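Side-chain contacts in putative glucosidase lplD, ALPHA-GALACTURONIDASE (Bacillus subtilis, PDB 3FEF), which hydrolyses alpha-1,4-linked galacturonate oligomers, probably di-galacturonate in the cell, as an NAD- and manganese-dependent member of glycosyl hydrolase family 4: residues A[153-158]-A[402-407]; A[176-181]-A[222-227]; A[239-242]-A[248-251]; A[396-401]-A[412-417]. One frame throughout, in Å; residues are numbered along the deposited sequence.

Interaction 1: A[153-158]-A[402-407]; sequences TRVLYK and AGLTKD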
# COMPACT_ATOMS: atom_id res chain seq x y z
N THR A 153 -11.55 -16.61 -13.11
CA THR A 153 -10.30 -16.82 -12.43
C THR A 153 -10.35 -16.20 -11.03
O THR A 153 -9.81 -16.75 -10.09
CB THR A 153 -9.14 -16.25 -13.27
OG1 THR A 153 -9.26 -16.78 -14.60
CG2 THR A 153 -7.82 -16.65 -12.68
N ARG A 154 -11.01 -15.05 -10.91
CA ARG A 154 -11.04 -14.37 -9.63
C ARG A 154 -11.83 -15.17 -8.61
O ARG A 154 -11.52 -15.15 -7.43
CB ARG A 154 -11.65 -12.99 -9.75
CG ARG A 154 -11.69 -12.26 -8.44
CD ARG A 154 -10.30 -11.79 -7.95
NE ARG A 154 -10.53 -10.78 -6.92
CZ ARG A 154 -10.31 -10.95 -5.63
NH1 ARG A 154 -9.77 -12.07 -5.18
NH2 ARG A 154 -10.61 -9.99 -4.79
N VAL A 155 -12.86 -15.88 -9.08
CA VAL A 155 -13.72 -16.67 -8.21
C VAL A 155 -12.92 -17.83 -7.66
O VAL A 155 -13.04 -18.16 -6.49
CB VAL A 155 -15.00 -17.17 -8.95
CG1 VAL A 155 -15.76 -18.25 -8.13
CG2 VAL A 155 -15.92 -15.99 -9.28
N LEU A 156 -12.09 -18.45 -8.50
CA LEU A 156 -11.21 -19.50 -8.01
C LEU A 156 -10.45 -19.05 -6.74
O LEU A 156 -10.42 -19.75 -5.73
CB LEU A 156 -10.24 -19.96 -9.12
CG LEU A 156 -10.90 -20.65 -10.31
CD1 LEU A 156 -9.89 -21.13 -11.37
CD2 LEU A 156 -11.77 -21.82 -9.79
N TYR A 157 -9.81 -17.87 -6.80
CA TYR A 157 -9.01 -17.41 -5.68
C TYR A 157 -9.85 -17.00 -4.48
O TYR A 157 -9.42 -17.15 -3.34
CB TYR A 157 -8.08 -16.25 -6.09
CG TYR A 157 -6.83 -16.73 -6.81
CD1 TYR A 157 -6.82 -16.87 -8.19
CD2 TYR A 157 -5.69 -17.07 -6.10
CE1 TYR A 157 -5.69 -17.32 -8.86
CE2 TYR A 157 -4.54 -17.53 -6.77
CZ TYR A 157 -4.56 -17.65 -8.14
OH TYR A 157 -3.45 -18.10 -8.83
N LYS A 158 -11.04 -16.46 -4.73
CA LYS A 158 -11.90 -16.01 -3.65
C LYS A 158 -12.41 -17.21 -2.87
O LYS A 158 -12.56 -17.16 -1.64
CB LYS A 158 -13.08 -15.19 -4.18
CG LYS A 158 -12.71 -13.80 -4.70
CD LYS A 158 -13.90 -13.10 -5.38
CE LYS A 158 -14.88 -12.53 -4.36
NZ LYS A 158 -14.36 -11.26 -3.74
N ALA A 402 -21.11 -10.29 -6.16
CA ALA A 402 -22.55 -10.44 -6.36
C ALA A 402 -22.91 -11.91 -6.56
O ALA A 402 -23.87 -12.41 -5.96
CB ALA A 402 -23.04 -9.60 -7.53
N GLY A 403 -22.13 -12.59 -7.39
CA GLY A 403 -22.36 -14.01 -7.65
C GLY A 403 -22.26 -14.89 -6.42
O GLY A 403 -23.14 -15.68 -6.16
N LEU A 404 -21.19 -14.74 -5.64
CA LEU A 404 -21.00 -15.55 -4.43
C LEU A 404 -22.03 -15.28 -3.32
O LEU A 404 -22.31 -16.16 -2.49
CB LEU A 404 -19.59 -15.36 -3.87
CG LEU A 404 -18.48 -15.95 -4.74
CD1 LEU A 404 -17.13 -15.45 -4.27
CD2 LEU A 404 -18.54 -17.48 -4.74
N THR A 405 -22.58 -14.07 -3.29
CA THR A 405 -23.52 -13.69 -2.24
C THR A 405 -24.93 -13.53 -2.78
O THR A 405 -25.81 -13.07 -2.08
CB THR A 405 -23.09 -12.39 -1.52
OG1 THR A 405 -23.22 -11.27 -2.41
CG2 THR A 405 -21.63 -12.48 -1.02
N LYS A 406 -25.14 -13.91 -4.04
CA LYS A 406 -26.44 -13.77 -4.70
C LYS A 406 -27.07 -12.37 -4.55
O LYS A 406 -28.28 -12.23 -4.40
CB LYS A 406 -27.41 -14.83 -4.18
CG LYS A 406 -27.05 -16.24 -4.63
CD LYS A 406 -27.61 -17.27 -3.66
CE LYS A 406 -27.67 -18.63 -4.32
NZ LYS A 406 -28.47 -18.55 -5.58
N ASP A 407 -26.23 -11.35 -4.62
CA ASP A 407 -26.68 -9.97 -4.45
C ASP A 407 -26.90 -9.30 -5.80
O ASP A 407 -26.00 -8.65 -6.33
CB ASP A 407 -25.64 -9.22 -3.63
CG ASP A 407 -26.00 -7.77 -3.42
OD1 ASP A 407 -26.97 -7.27 -4.01
OD2 ASP A 407 -25.28 -7.12 -2.64

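Interaction 2: A[176-181]-A[222-227]; sequences QKLLAE and PIFREF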
# COMPACT_ATOMS: atom_id res chain seq x y z
N GLN A 176 1.28 -10.33 -31.74
CA GLN A 176 2.65 -10.67 -32.05
C GLN A 176 2.83 -11.08 -33.52
O GLN A 176 3.81 -10.69 -34.15
CB GLN A 176 3.12 -11.79 -31.13
CG GLN A 176 3.59 -11.28 -29.79
CD GLN A 176 3.94 -12.42 -28.87
OE1 GLN A 176 3.07 -13.20 -28.49
NE2 GLN A 176 5.22 -12.52 -28.51
N LYS A 177 1.88 -11.82 -34.08
CA LYS A 177 1.99 -12.23 -35.48
C LYS A 177 1.84 -11.01 -36.39
O LYS A 177 2.53 -10.90 -37.40
CB LYS A 177 0.93 -13.27 -35.84
CG LYS A 177 1.04 -14.59 -35.06
CD LYS A 177 -0.04 -15.59 -35.52
CE LYS A 177 -0.05 -16.85 -34.65
NZ LYS A 177 1.25 -17.57 -34.71
N LEU A 178 0.95 -10.10 -36.01
CA LEU A 178 0.76 -8.85 -36.75
C LEU A 178 2.05 -8.05 -36.78
O LEU A 178 2.46 -7.56 -37.82
CB LEU A 178 -0.36 -8.01 -36.12
CG LEU A 178 -0.49 -6.57 -36.64
CD1 LEU A 178 -0.86 -6.59 -38.14
CD2 LEU A 178 -1.50 -5.79 -35.84
N LEU A 179 2.69 -7.91 -35.63
CA LEU A 179 3.95 -7.21 -35.54
C LEU A 179 5.07 -7.93 -36.32
O LEU A 179 5.91 -7.28 -36.95
CB LEU A 179 4.35 -7.03 -34.07
CG LEU A 179 3.51 -6.09 -33.20
CD1 LEU A 179 3.84 -6.32 -31.72
CD2 LEU A 179 3.77 -4.63 -33.56
N ALA A 180 5.11 -9.26 -36.26
CA ALA A 180 6.13 -9.96 -37.06
C ALA A 180 5.96 -9.64 -38.56
O ALA A 180 6.93 -9.38 -39.25
CB ALA A 180 6.09 -11.46 -36.81
N GLU A 181 4.72 -9.62 -39.04
CA GLU A 181 4.49 -9.31 -40.45
C GLU A 181 4.81 -7.86 -40.79
O GLU A 181 5.25 -7.56 -41.92
CB GLU A 181 3.06 -9.68 -40.87
CG GLU A 181 2.83 -11.20 -40.82
CD GLU A 181 1.54 -11.63 -41.46
OE1 GLU A 181 0.92 -10.81 -42.17
OE2 GLU A 181 1.15 -12.79 -41.24
N PRO A 222 8.10 2.67 -32.60
CA PRO A 222 8.19 3.69 -33.65
C PRO A 222 7.75 3.16 -35.00
O PRO A 222 7.14 3.89 -35.77
CB PRO A 222 9.69 4.03 -33.67
CG PRO A 222 10.13 3.78 -32.25
CD PRO A 222 9.36 2.55 -31.84
N ILE A 223 8.05 1.90 -35.28
CA ILE A 223 7.65 1.26 -36.52
C ILE A 223 6.14 1.05 -36.59
O ILE A 223 5.53 1.23 -37.63
CB ILE A 223 8.34 -0.10 -36.70
CG1 ILE A 223 9.85 0.10 -36.85
CG2 ILE A 223 7.79 -0.82 -37.92
CD1 ILE A 223 10.60 -1.20 -37.11
N PHE A 224 5.53 0.68 -35.46
CA PHE A 224 4.09 0.52 -35.47
C PHE A 224 3.42 1.88 -35.67
O PHE A 224 2.36 1.98 -36.24
CB PHE A 224 3.61 -0.13 -34.17
CG PHE A 224 2.15 -0.45 -34.17
CD1 PHE A 224 1.21 0.51 -33.84
CD2 PHE A 224 1.72 -1.73 -34.47
CE1 PHE A 224 -0.15 0.18 -33.81
CE2 PHE A 224 0.39 -2.06 -34.46
CZ PHE A 224 -0.56 -1.10 -34.12
N ARG A 225 4.06 2.94 -35.18
CA ARG A 225 3.50 4.27 -35.38
C ARG A 225 3.43 4.62 -36.88
O ARG A 225 2.40 5.08 -37.37
CB ARG A 225 4.26 5.33 -34.57
CG ARG A 225 3.83 6.77 -34.90
CD ARG A 225 4.09 7.77 -33.76
NE ARG A 225 5.16 7.38 -32.84
CZ ARG A 225 6.42 7.12 -33.19
NH1 ARG A 225 7.31 6.79 -32.26
NH2 ARG A 225 6.80 7.17 -34.48
N GLU A 226 4.51 4.36 -37.62
CA GLU A 226 4.51 4.56 -39.08
C GLU A 226 3.50 3.68 -39.76
O GLU A 226 2.72 4.12 -40.61
CB GLU A 226 5.90 4.29 -39.68
CG GLU A 226 6.87 5.44 -39.43
CD GLU A 226 8.31 4.99 -39.26
OE1 GLU A 226 8.66 3.92 -39.77
OE2 GLU A 226 9.10 5.72 -38.62
N PHE A 227 3.53 2.41 -39.37
CA PHE A 227 2.63 1.40 -39.85
C PHE A 227 1.18 1.84 -39.69
O PHE A 227 0.35 1.67 -40.58
CB PHE A 227 2.88 0.15 -39.01
CG PHE A 227 2.33 -1.09 -39.59
CD1 PHE A 227 2.65 -1.44 -40.89
CD2 PHE A 227 1.55 -1.94 -38.82
CE1 PHE A 227 2.16 -2.60 -41.43
CE2 PHE A 227 1.05 -3.11 -39.35
CZ PHE A 227 1.36 -3.45 -40.66

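Interaction 3: A[239-242]-A[248-251]; sequences EGEC and FCSA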
# COMPACT_ATOMS: atom_id res chain seq x y z
N GLU A 239 -0.91 -11.44 -44.34
CA GLU A 239 -0.57 -12.15 -45.58
C GLU A 239 -1.60 -13.23 -45.93
O GLU A 239 -1.93 -14.08 -45.10
CB GLU A 239 0.82 -12.80 -45.48
N GLY A 240 -2.11 -13.17 -47.16
CA GLY A 240 -3.03 -14.19 -47.66
C GLY A 240 -4.37 -14.25 -46.95
O GLY A 240 -5.02 -15.29 -46.90
N GLU A 241 -4.80 -13.12 -46.40
CA GLU A 241 -6.08 -13.05 -45.69
C GLU A 241 -6.93 -11.89 -46.18
O GLU A 241 -6.42 -10.92 -46.77
CB GLU A 241 -5.86 -12.86 -44.20
CG GLU A 241 -5.66 -14.11 -43.40
CD GLU A 241 -6.13 -13.92 -41.99
OE1 GLU A 241 -6.79 -12.88 -41.73
OE2 GLU A 241 -5.86 -14.80 -41.14
N CYS A 242 -8.22 -11.98 -45.91
CA CYS A 242 -9.14 -10.89 -46.16
C CYS A 242 -10.03 -10.74 -44.94
O CYS A 242 -10.55 -11.72 -44.43
CB CYS A 242 -9.99 -11.18 -47.40
SG CYS A 242 -11.27 -9.96 -47.64
N PHE A 248 -13.92 -13.86 -37.39
CA PHE A 248 -12.74 -13.72 -36.53
C PHE A 248 -11.70 -12.75 -37.07
O PHE A 248 -10.78 -12.37 -36.35
CB PHE A 248 -12.11 -15.08 -36.28
CG PHE A 248 -13.00 -16.01 -35.53
CD1 PHE A 248 -13.31 -15.77 -34.20
CD2 PHE A 248 -13.55 -17.12 -36.15
CE1 PHE A 248 -14.14 -16.61 -33.50
CE2 PHE A 248 -14.38 -17.99 -35.45
CZ PHE A 248 -14.68 -17.73 -34.13
N CYS A 249 -11.86 -12.33 -38.32
CA CYS A 249 -10.83 -11.57 -39.02
C CYS A 249 -11.06 -10.07 -38.99
O CYS A 249 -12.15 -9.59 -38.72
CB CYS A 249 -10.76 -12.01 -40.48
SG CYS A 249 -10.23 -13.71 -40.68
N SER A 250 -10.02 -9.31 -39.32
CA SER A 250 -10.16 -7.86 -39.32
C SER A 250 -9.04 -7.25 -40.12
O SER A 250 -8.16 -7.96 -40.59
CB SER A 250 -10.12 -7.32 -37.89
OG SER A 250 -8.83 -6.81 -37.57
N ALA A 251 -9.08 -5.94 -40.30
CA ALA A 251 -7.95 -5.23 -40.87
C ALA A 251 -7.30 -4.31 -39.83
O ALA A 251 -6.63 -3.35 -40.19
CB ALA A 251 -8.40 -4.43 -42.10

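Interaction 4: A[396-401]-A[412-417]; sequences QEAVAD and FQAFLN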
# COMPACT_ATOMS: atom_id res chain seq x y z
N GLN A 396 -15.92 -6.16 -12.65
CA GLN A 396 -15.54 -7.57 -12.48
C GLN A 396 -15.50 -8.00 -11.00
O GLN A 396 -16.02 -9.05 -10.65
CB GLN A 396 -14.21 -7.84 -13.20
CG GLN A 396 -14.36 -7.70 -14.73
CD GLN A 396 -13.02 -7.64 -15.49
OE1 GLN A 396 -11.96 -7.59 -14.88
NE2 GLN A 396 -13.09 -7.60 -16.82
N GLU A 397 -14.92 -7.18 -10.12
CA GLU A 397 -14.93 -7.46 -8.68
C GLU A 397 -16.35 -7.54 -8.13
O GLU A 397 -16.67 -8.42 -7.34
CB GLU A 397 -14.13 -6.40 -7.88
CG GLU A 397 -12.61 -6.40 -8.07
CD GLU A 397 -11.94 -7.70 -7.63
OE1 GLU A 397 -12.00 -8.03 -6.41
OE2 GLU A 397 -11.35 -8.40 -8.50
N ALA A 398 -17.20 -6.61 -8.52
CA ALA A 398 -18.60 -6.58 -8.05
C ALA A 398 -19.36 -7.81 -8.53
O ALA A 398 -20.15 -8.40 -7.77
CB ALA A 398 -19.28 -5.33 -8.52
N VAL A 399 -19.12 -8.21 -9.77
CA VAL A 399 -19.77 -9.40 -10.31
C VAL A 399 -19.38 -10.64 -9.51
O VAL A 399 -20.24 -11.45 -9.16
CB VAL A 399 -19.50 -9.60 -11.83
CG1 VAL A 399 -20.00 -10.98 -12.30
CG2 VAL A 399 -20.20 -8.49 -12.65
N ALA A 400 -18.10 -10.78 -9.21
CA ALA A 400 -17.63 -11.93 -8.46
C ALA A 400 -18.27 -11.95 -7.08
O ALA A 400 -18.78 -12.99 -6.65
CB ALA A 400 -16.11 -11.93 -8.35
N ASP A 401 -18.27 -10.82 -6.39
CA ASP A 401 -18.96 -10.75 -5.10
C ASP A 401 -20.46 -11.01 -5.25
O ASP A 401 -21.01 -11.85 -4.53
CB ASP A 401 -18.74 -9.40 -4.43
CG ASP A 401 -17.32 -9.19 -4.04
OD1 ASP A 401 -16.67 -10.18 -3.62
OD2 ASP A 401 -16.84 -8.03 -4.15
N PHE A 412 -26.37 -5.26 -10.54
CA PHE A 412 -26.98 -4.20 -11.33
C PHE A 412 -26.13 -2.92 -11.34
O PHE A 412 -26.06 -2.22 -12.35
CB PHE A 412 -28.41 -3.90 -10.84
CG PHE A 412 -29.15 -2.92 -11.71
CD1 PHE A 412 -29.19 -3.10 -13.09
CD2 PHE A 412 -29.77 -1.82 -11.16
CE1 PHE A 412 -29.84 -2.20 -13.90
CE2 PHE A 412 -30.43 -0.91 -11.96
CZ PHE A 412 -30.47 -1.10 -13.33
N GLN A 413 -25.49 -2.63 -10.21
CA GLN A 413 -24.52 -1.53 -10.14
C GLN A 413 -23.40 -1.71 -11.16
O GLN A 413 -23.05 -0.78 -11.87
CB GLN A 413 -23.94 -1.40 -8.74
CG GLN A 413 -25.01 -1.15 -7.68
CD GLN A 413 -25.76 0.13 -7.97
OE1 GLN A 413 -27.00 0.17 -7.90
NE2 GLN A 413 -25.03 1.17 -8.33
N ALA A 414 -22.84 -2.92 -11.23
CA ALA A 414 -21.82 -3.18 -12.23
C ALA A 414 -22.42 -3.00 -13.63
O ALA A 414 -21.88 -2.28 -14.47
CB ALA A 414 -21.24 -4.59 -12.04
N PHE A 415 -23.56 -3.66 -13.86
CA PHE A 415 -24.30 -3.50 -15.11
C PHE A 415 -24.41 -2.04 -15.52
O PHE A 415 -24.13 -1.69 -16.67
CB PHE A 415 -25.68 -4.14 -14.98
CG PHE A 415 -26.40 -4.36 -16.30
CD1 PHE A 415 -27.32 -3.43 -16.78
CD2 PHE A 415 -26.19 -5.53 -17.04
CE1 PHE A 415 -28.01 -3.64 -17.98
CE2 PHE A 415 -26.86 -5.75 -18.25
CZ PHE A 415 -27.78 -4.81 -18.72
N LEU A 416 -24.84 -1.19 -14.57
CA LEU A 416 -24.96 0.25 -14.83
C LEU A 416 -23.63 0.96 -15.10
O LEU A 416 -23.57 1.98 -15.79
CB LEU A 416 -25.64 0.95 -13.64
CG LEU A 416 -27.13 0.72 -13.38
CD1 LEU A 416 -27.60 1.58 -12.19
CD2 LEU A 416 -27.92 1.06 -14.64
N ASN A 417 -22.56 0.46 -14.50
CA ASN A 417 -21.25 1.08 -14.64
C ASN A 417 -20.52 0.62 -15.92
O ASN A 417 -19.38 1.05 -16.19
CB ASN A 417 -20.42 0.74 -13.40
CG ASN A 417 -19.25 1.68 -13.20
OD1 ASN A 417 -19.35 2.88 -13.45
ND2 ASN A 417 -18.14 1.15 -12.71

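Interaction 1: A[153-158]-A[402-407]
Lys158 and Leu404 carry this contact between two helices, and the lysine can be followed outward atom by atom. Its CB lies 4.1 Å from CD1 of Leu404. CG sits beside the backbone N (chi1 -71°) and packs over one face of the Arg154 guanidinium, toward its rim, 3.4 Å above the plane. CD returns to the leucine, 4.1 Å from CD1 of Leu404. The chain then bends at chi3 and chi4, and CE of Lys158 lies 3.7 Å from the same CD1 of Leu404. One methyl thus rests against the aliphatic length of the lysine. The ammonium NZ passes on to a salt bridge with Asp401, one turn back on the leucine's helix. The other leucine branch, CD2 of Leu404, is 4.5 Å from CG1 of Val155, a looser apolar touch with a buried residue. No hydrogen bond joins the two segments. The helix of Leu404 ends just beyond it in a Schellman motif at Lys406. The contact sets helix 149-159, in the Rossmann-type part of the chain, against the end of helix 383-405. Helix 112-136 borders both partners: Phe126 touches Val155, and Val123 touches Leu404. Strands 341-348 and 361-369 touch other side chains of helix 149-159.

Interaction 2: A[176-181]-A[222-227]
Leu178 and Leu179 meet the rings of Phe224 and Phe227 where two helical segments pass almost at right angles. The segment axes cross at 82° and come no nearer than 11.3 Å. Large side chains fill that distance. The two phenylalanines are one turn apart and reach toward helix 171-187 like two prongs. Both have CG anti to the backbone N (chi1 -174° for Phe224 and -163° for Phe227), which brings the rings forward from their helix. Leu178 divides its two methyls, one to the edge of each ring. Its CD1 lies at the edge of the second ring, near the ring plane, 4.2 Å from CE2 of Phe227. Its CD2 is at the edge of the first ring, 4.4 Å from CE2 of Phe224. Leu179 makes the closer touch, with its CD2 3.7 Å from CD2 of Phe224. The two side chains cross at about a right angle, and the methyl approaches that ring obliquely. The CD2-CE2 side of Phe224 thus sits over the notch between CD2 of Leu178 and CD2 of Leu179. All four residues are buried, and the fit is wholly apolar. The contact joins helix 171-187, which follows the last strand of the parallel Rossmann-type sheet, to helix 220-231 of the C-terminal part. Ile265 of strand 265-266 touches both Leu179 and Phe224. Phe259 of helix 253-262 meets Phe224 edge-to-face. Strand 197-202 lies against Leu179 through Ile197 and Val199.

Interaction 3: A[239-242]-A[248-251]
Glu241 and Cys249 meet in a small surface contact within one long loop, between helix 220-231 and helix 253-262. Neither segment is helix or strand, and no hydrogen bond joins them. Two touches bring the segments together. The first runs between side chains: OE1 of Glu241 is 3.7 Å from SG of Cys249. At this distance it is a loose touch. The glutamate chain is extended beyond CG, which carries the carboxylate across to the thiol. The cysteine puts its SG beside its own backbone N (chi1 -65°), on the side of the glutamate. The second touch uses backbone: the carbonyl O of Cys242 is 4.0 Å from CB of Cys249. The two cysteines are not a disulfide. The CB of Cys242 points away from segment 248-251, while that of Cys249 points toward segment 239-242. The CA atoms of Cys242 and Cys249 are nevertheless the nearest pair of the two segments, 7.4 Å apart.

The loop joins helix 220-231 to helix 253-262 in the C-terminal domain of the family 4 glycosyl hydrolases. The side chain of Cys249 is about 12 Å from that of His170, the probable proton donor. Several bonds fix the loop around the contact. The backbone N of Cys242 is held by the carboxylate of Asp245. Ser250 OG bonds the backbone N of His252. Ala251 forms backbone hydrogen bonds with Tyr236 and Lys289.

Interaction 4: A[396-401]-A[412-417]
Ala414 packs its methyl against Ala398 and Val399, and these apolar touches are the whole of the direct contact. CB of Ala414 is 4.1 Å from CB of Ala398. The same methyl of Ala414 is also 4.1 Å from CG2 of Val399. CG2 lies beside the backbone N of Val399, with CG1 anti to that N (chi1 171°), and it is the CG2 branch that touches the alanine methyl. All three residues are buried. Small side chains allow a close approach of the backbones, with the CA atoms of Ala398 and Ala414 6.3 Å apart.

The motif is a helical hairpin in the C-terminal domain, at an interface of the tetramer. Helix 383-405 ends, a short turn follows, and helix 408-417 folds back against it. Apolar packing continues on other faces: Val399 also touches Ile116 and Leu120 of helix 112-136, and Phe415 meets Phe432 of helix 425-435 edge-to-face.

Polar bonds gather on Asn417. Its ND2 is hydrogen-bonded to Asn395, just before segment 396-401, and so ties the second segment back to the first helix. OD1 of Asn417 is hydrogen-bonded to Arg391 of a second subunit, and Met387 of that subunit packs on Ala398 and Asn417.

Interactions 1 and 4 form one cluster, with centres 11 Å apart. They share helix 383-405, and their segments alternate along the chain. Two salt bridges link them; besides that of Lys158, Arg154 pairs with Glu397. Interactions 2 and 3 form a second cluster, with centres 15 Å apart. They follow one another along the chain and are both nested inside the loop closed by interaction 1. A probable hydrogen bond from Glu239 N to Glu181 OE1 connects them. The clusters are 35 to 39 Å apart between centres and do not touch. Interactions 1 and 2 each join the Rossmann-type part to the C-terminal part, so the two parts are fastened at widely separated places.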